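Local coordinates for protein transcriptional regulator, MarR family (Bacillus cereus, PDB 4XRF) that probably binds DNA as a winged helix-turn-helix transcription regulator of the MarR family, here crystallised with isoquinoline and lauric acid, at residues M57-P61 / S62-V66; D69-D73 / Q74-E78. One frame throughout, in Å; residues are numbered along the deposited sequence. Where two conformers were deposited one is given.

Contact 1. Residues M57-P61 / S62-V66; sequences MYVKP and SAITV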
# COMPACT_ATOMS: atom_id res chain seq x y z
N MET A 57 14.82 -16.66 -8.68
CA MET A 57 14.01 -15.46 -8.30
C MET A 57 14.77 -14.15 -8.54
O MET A 57 14.23 -13.05 -8.35
CB MET A 57 13.59 -15.50 -6.82
CG MET A 57 12.85 -16.74 -6.33
SD MET A 57 11.20 -16.94 -7.01
CE MET A 57 10.30 -15.55 -6.33
N TYR A 58 16.06 -14.28 -8.90
CA TYR A 58 16.92 -13.13 -9.16
C TYR A 58 17.19 -12.26 -7.92
O TYR A 58 17.47 -11.07 -8.03
CB TYR A 58 16.40 -12.31 -10.35
CG TYR A 58 16.45 -13.12 -11.63
CD1 TYR A 58 15.38 -13.93 -12.01
CD2 TYR A 58 17.60 -13.12 -12.43
CE1 TYR A 58 15.44 -14.70 -13.16
CE2 TYR A 58 17.67 -13.88 -13.59
CZ TYR A 58 16.57 -14.66 -13.95
OH TYR A 58 16.62 -15.42 -15.09
N VAL A 59 17.13 -12.90 -6.75
CA VAL A 59 17.38 -12.24 -5.47
C VAL A 59 18.61 -12.82 -4.75
O VAL A 59 19.12 -13.88 -5.12
CB VAL A 59 16.15 -12.34 -4.53
CG1 VAL A 59 14.91 -11.73 -5.19
CG2 VAL A 59 15.89 -13.79 -4.13
N LYS A 60 19.08 -12.11 -3.71
CA LYS A 60 20.18 -12.60 -2.85
C LYS A 60 19.73 -13.82 -2.03
O LYS A 60 18.55 -13.94 -1.71
CB LYS A 60 20.60 -11.49 -1.87
CG LYS A 60 21.25 -10.26 -2.48
CD LYS A 60 22.66 -10.58 -2.94
CE LYS A 60 23.47 -9.31 -3.17
NZ LYS A 60 24.76 -9.61 -3.85
N PRO A 61 20.67 -14.73 -1.68
CA PRO A 61 20.38 -15.81 -0.72
C PRO A 61 19.63 -15.33 0.55
O PRO A 61 18.65 -15.96 0.95
CB PRO A 61 21.77 -16.33 -0.35
CG PRO A 61 22.59 -16.10 -1.58
CD PRO A 61 22.03 -14.88 -2.26
N SER A 62 20.09 -14.23 1.15
CA SER A 62 19.48 -13.65 2.35
C SER A 62 18.01 -13.27 2.18
O SER A 62 17.25 -13.29 3.15
CB SER A 62 20.26 -12.41 2.79
OG SER A 62 19.76 -11.25 2.14
N ALA A 63 17.62 -12.92 0.96
CA ALA A 63 16.24 -12.58 0.66
C ALA A 63 15.39 -13.85 0.61
O ALA A 63 14.26 -13.88 1.09
CB ALA A 63 16.15 -11.81 -0.64
N ILE A 64 15.95 -14.92 0.05
CA ILE A 64 15.22 -16.18 -0.04
C ILE A 64 15.04 -16.80 1.35
O ILE A 64 14.00 -17.41 1.63
CB ILE A 64 15.86 -17.15 -1.06
CG1 ILE A 64 14.80 -17.83 -1.92
CG2 ILE A 64 16.67 -18.22 -0.38
CD1 ILE A 64 14.14 -16.93 -2.94
N THR A 65 16.02 -16.57 2.23
CA THR A 65 15.98 -17.06 3.61
C THR A 65 14.72 -16.57 4.33
O THR A 65 14.01 -17.37 4.93
CB THR A 65 17.25 -16.68 4.40
OG1 THR A 65 18.36 -17.39 3.85
CG2 THR A 65 17.14 -17.05 5.88
N VAL A 66 14.44 -15.27 4.24
CA VAL A 66 13.22 -14.71 4.85
C VAL A 66 11.96 -15.33 4.25
O VAL A 66 11.04 -15.70 4.99
CB VAL A 66 13.18 -13.16 4.79
CG1 VAL A 66 11.97 -12.60 5.54
CG2 VAL A 66 14.46 -12.58 5.38
O HOH W 1 18.61 -19.04 1.93
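I64 meets M57 and V59 with one methyl group. Its CD1 lies 3.6 Å from M57 CG and 3.8 Å from V59 CG2, and its side chain crosses each of the other two at about a right angle. V59 also packs on the helix one residue earlier, with its CB 3.9 Å from A63 CB. With V59 CG1 anti to the carbonyl carbon (chi1 -58°), CG2 falls between the backbone N and the carbonyl carbon, close to both A63 CB and I64 CD1. The polar part is a helix start. K60 is the N-cap, and its backbone O accepts from I64 N at 3.3 Å in the carbonyl plane. A63 N also approaches K60 O, at 3.0 Å, but that bond is weak and bent to 134°. P61 opens the helix and receives T65 N on its O at 3.0 Å. A water donates to the same P61 O and lies within hydrogen-bonding distance of T65 OG1. Before the cap, Y58 ends helix 50-57 in a Schellman motif with positive phi. The loop thus joins the two helices of the family's helix-turn-helix, in which helix 61-73 is the probable recognition helix. Helix 33-45 adds I38, which touches both M57 and I64, and M57 also packs on A9 of the second subunit. K60 NZ bonds to G140 O near the C-terminus. K60 O is served by backbone N-H groups, P61 O by T65 N and a water, so backbone bonds mainly hold the first helical turn while I64 anchors it on the apolar side.

Contact 2. Residues D69-D73 / Q74-E78; sequences DRLID and QELVE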
# COMPACT_ATOMS: atom_id res chain seq x y z
N ASP A 69 11.63 -18.86 5.57
CA ASP A 69 11.16 -18.79 6.96
C ASP A 69 9.62 -18.61 7.03
O ASP A 69 8.97 -19.22 7.86
CB ASP A 69 11.79 -17.62 7.71
CG ASP A 69 13.24 -17.83 8.02
OD1 ASP A 69 13.73 -18.98 7.95
OD2 ASP A 69 13.91 -16.81 8.36
N ARG A 70 9.06 -17.78 6.16
CA ARG A 70 7.59 -17.56 6.17
C ARG A 70 6.81 -18.78 5.68
O ARG A 70 5.74 -19.09 6.21
CB ARG A 70 7.19 -16.29 5.39
CG ARG A 70 7.85 -15.00 5.85
CD ARG A 70 7.36 -14.51 7.20
NE ARG A 70 7.96 -15.20 8.35
CZ ARG A 70 9.16 -14.93 8.88
NH1 ARG A 70 9.94 -13.97 8.36
NH2 ARG A 70 9.61 -15.62 9.92
N LEU A 71 7.34 -19.47 4.67
CA LEU A 71 6.73 -20.69 4.14
C LEU A 71 6.82 -21.85 5.14
O LEU A 71 5.96 -22.73 5.15
CB LEU A 71 7.40 -21.10 2.82
CG LEU A 71 6.82 -20.81 1.42
CD1 LEU A 71 5.51 -20.04 1.40
CD2 LEU A 71 7.85 -20.21 0.48
N ILE A 72 7.86 -21.83 5.98
CA ILE A 72 8.01 -22.76 7.12
C ILE A 72 6.94 -22.47 8.19
O ILE A 72 6.25 -23.39 8.62
CB ILE A 72 9.45 -22.73 7.70
CG1 ILE A 72 10.43 -23.33 6.69
CG2 ILE A 72 9.56 -23.48 9.04
CD1 ILE A 72 11.90 -23.16 7.07
N ASP A 73 6.75 -21.20 8.57
CA ASP A 73 5.62 -20.81 9.45
C ASP A 73 4.26 -21.36 8.96
O ASP A 73 3.48 -21.86 9.77
CB ASP A 73 5.50 -19.28 9.60
CG ASP A 73 6.70 -18.64 10.25
OD1 ASP A 73 7.41 -19.30 11.05
OD2 ASP A 73 6.97 -17.45 9.95
N GLN A 74 3.99 -21.26 7.65
CA GLN A 74 2.75 -21.81 7.08
C GLN A 74 2.84 -23.33 6.88
O GLN A 74 1.86 -23.95 6.48
CB GLN A 74 2.39 -21.15 5.73
CG GLN A 74 2.05 -19.67 5.78
CD GLN A 74 1.16 -19.26 4.61
OE1 GLN A 74 0.13 -19.88 4.34
NE2 GLN A 74 1.56 -18.19 3.92
N GLU A 75 4.02 -23.91 7.13
CA GLU A 75 4.24 -25.36 7.08
C GLU A 75 4.16 -25.91 5.66
O GLU A 75 3.75 -27.05 5.44
CB GLU A 75 3.23 -26.09 7.99
CG GLU A 75 3.62 -26.13 9.46
CD GLU A 75 2.45 -26.44 10.38
OE1 GLU A 75 1.40 -26.92 9.90
OE2 GLU A 75 2.58 -26.20 11.60
N LEU A 76 4.53 -25.08 4.69
CA LEU A 76 4.34 -25.45 3.29
C LEU A 76 5.60 -26.07 2.68
O LEU A 76 5.52 -26.78 1.68
CB LEU A 76 3.85 -24.25 2.46
CG LEU A 76 2.52 -23.61 2.91
CD1 LEU A 76 2.19 -22.38 2.06
CD2 LEU A 76 1.37 -24.62 2.87
N VAL A 77 6.75 -25.76 3.27
CA VAL A 77 8.03 -26.36 2.87
C VAL A 77 8.78 -26.83 4.10
O VAL A 77 8.46 -26.41 5.21
CB VAL A 77 8.93 -25.37 2.07
CG1 VAL A 77 8.22 -24.83 0.83
CG2 VAL A 77 9.43 -24.23 2.96
N GLU A 78 9.77 -27.71 3.90
CA GLU A 78 10.72 -28.05 4.94
C GLU A 78 12.13 -27.69 4.47
O GLU A 78 12.48 -27.84 3.29
CB GLU A 78 10.60 -29.54 5.27
CG GLU A 78 10.99 -29.91 6.70
CD GLU A 78 10.02 -30.90 7.31
OE1 GLU A 78 8.87 -30.51 7.61
OE2 GLU A 78 10.40 -32.07 7.50
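L71 and L76 are joined by a backbone bond that closes the end of helix 61-73. L76 N donates to L71 O at 2.8 Å, nearly straight at 168°. E75 has positive phi (70°), and the chain turns back there in a Schellman motif. One residue on from L71, I72 O takes E75 N at 2.7 Å, with the donor well above the carbonyl plane and the bond bent to 135°. Q74 N donates to R70 O at 3.1 Å, a regular helical bond. The turn leads from the probable recognition helix of the winged helix-turn-helix into strand 77-81, the first long strand of the wing. V77 CG2 faces back to the helix, 3.7 Å from L71 CB and 4.0 Å from I72 CG1. L71 CD1 meets L76 CD1 at 4.1 Å, the two side chains crossing at about a right angle. V77 also packs on L39 and L42 of helix 33-45. On the helix itself, R70 holds D73 side-on through a salt bridge. NE and NH2 both point to OD2, at 2.9 Å and 3.2 Å, and this oxygen lies in the guanidinium plane. The CB of D69 rests over one guanidinium face, toward its rim. Q74 leads elsewhere: its OE1 accepts from R100 NH2, while NE2 donates to G30 O and to Q27 O of the third subunit.

Overall arrangement
Contacts 1 and 2 mark the two ends of helix 61-73, with their centres 15 Å apart. Contact 1 comes first and starts the helix; contact 2 stops it and passes the chain to the wing. Segments 62-66 and 69-73 follow one another on the same helix, with T65 O 2.9 Å from D69 N. Helix 33-45 is a common neighbour, packing on I64 in contact 1 and on V77 in contact 2. Neither contact belongs to the isoquinoline or lauric acid pockets. In contact 1 the A63 side chain is about 12 Å from a lauric acid, and that of V59 about 13 Å from an isoquinoline. Different subunits reach them: the second at M57 and Y58, the third between R70 and E75.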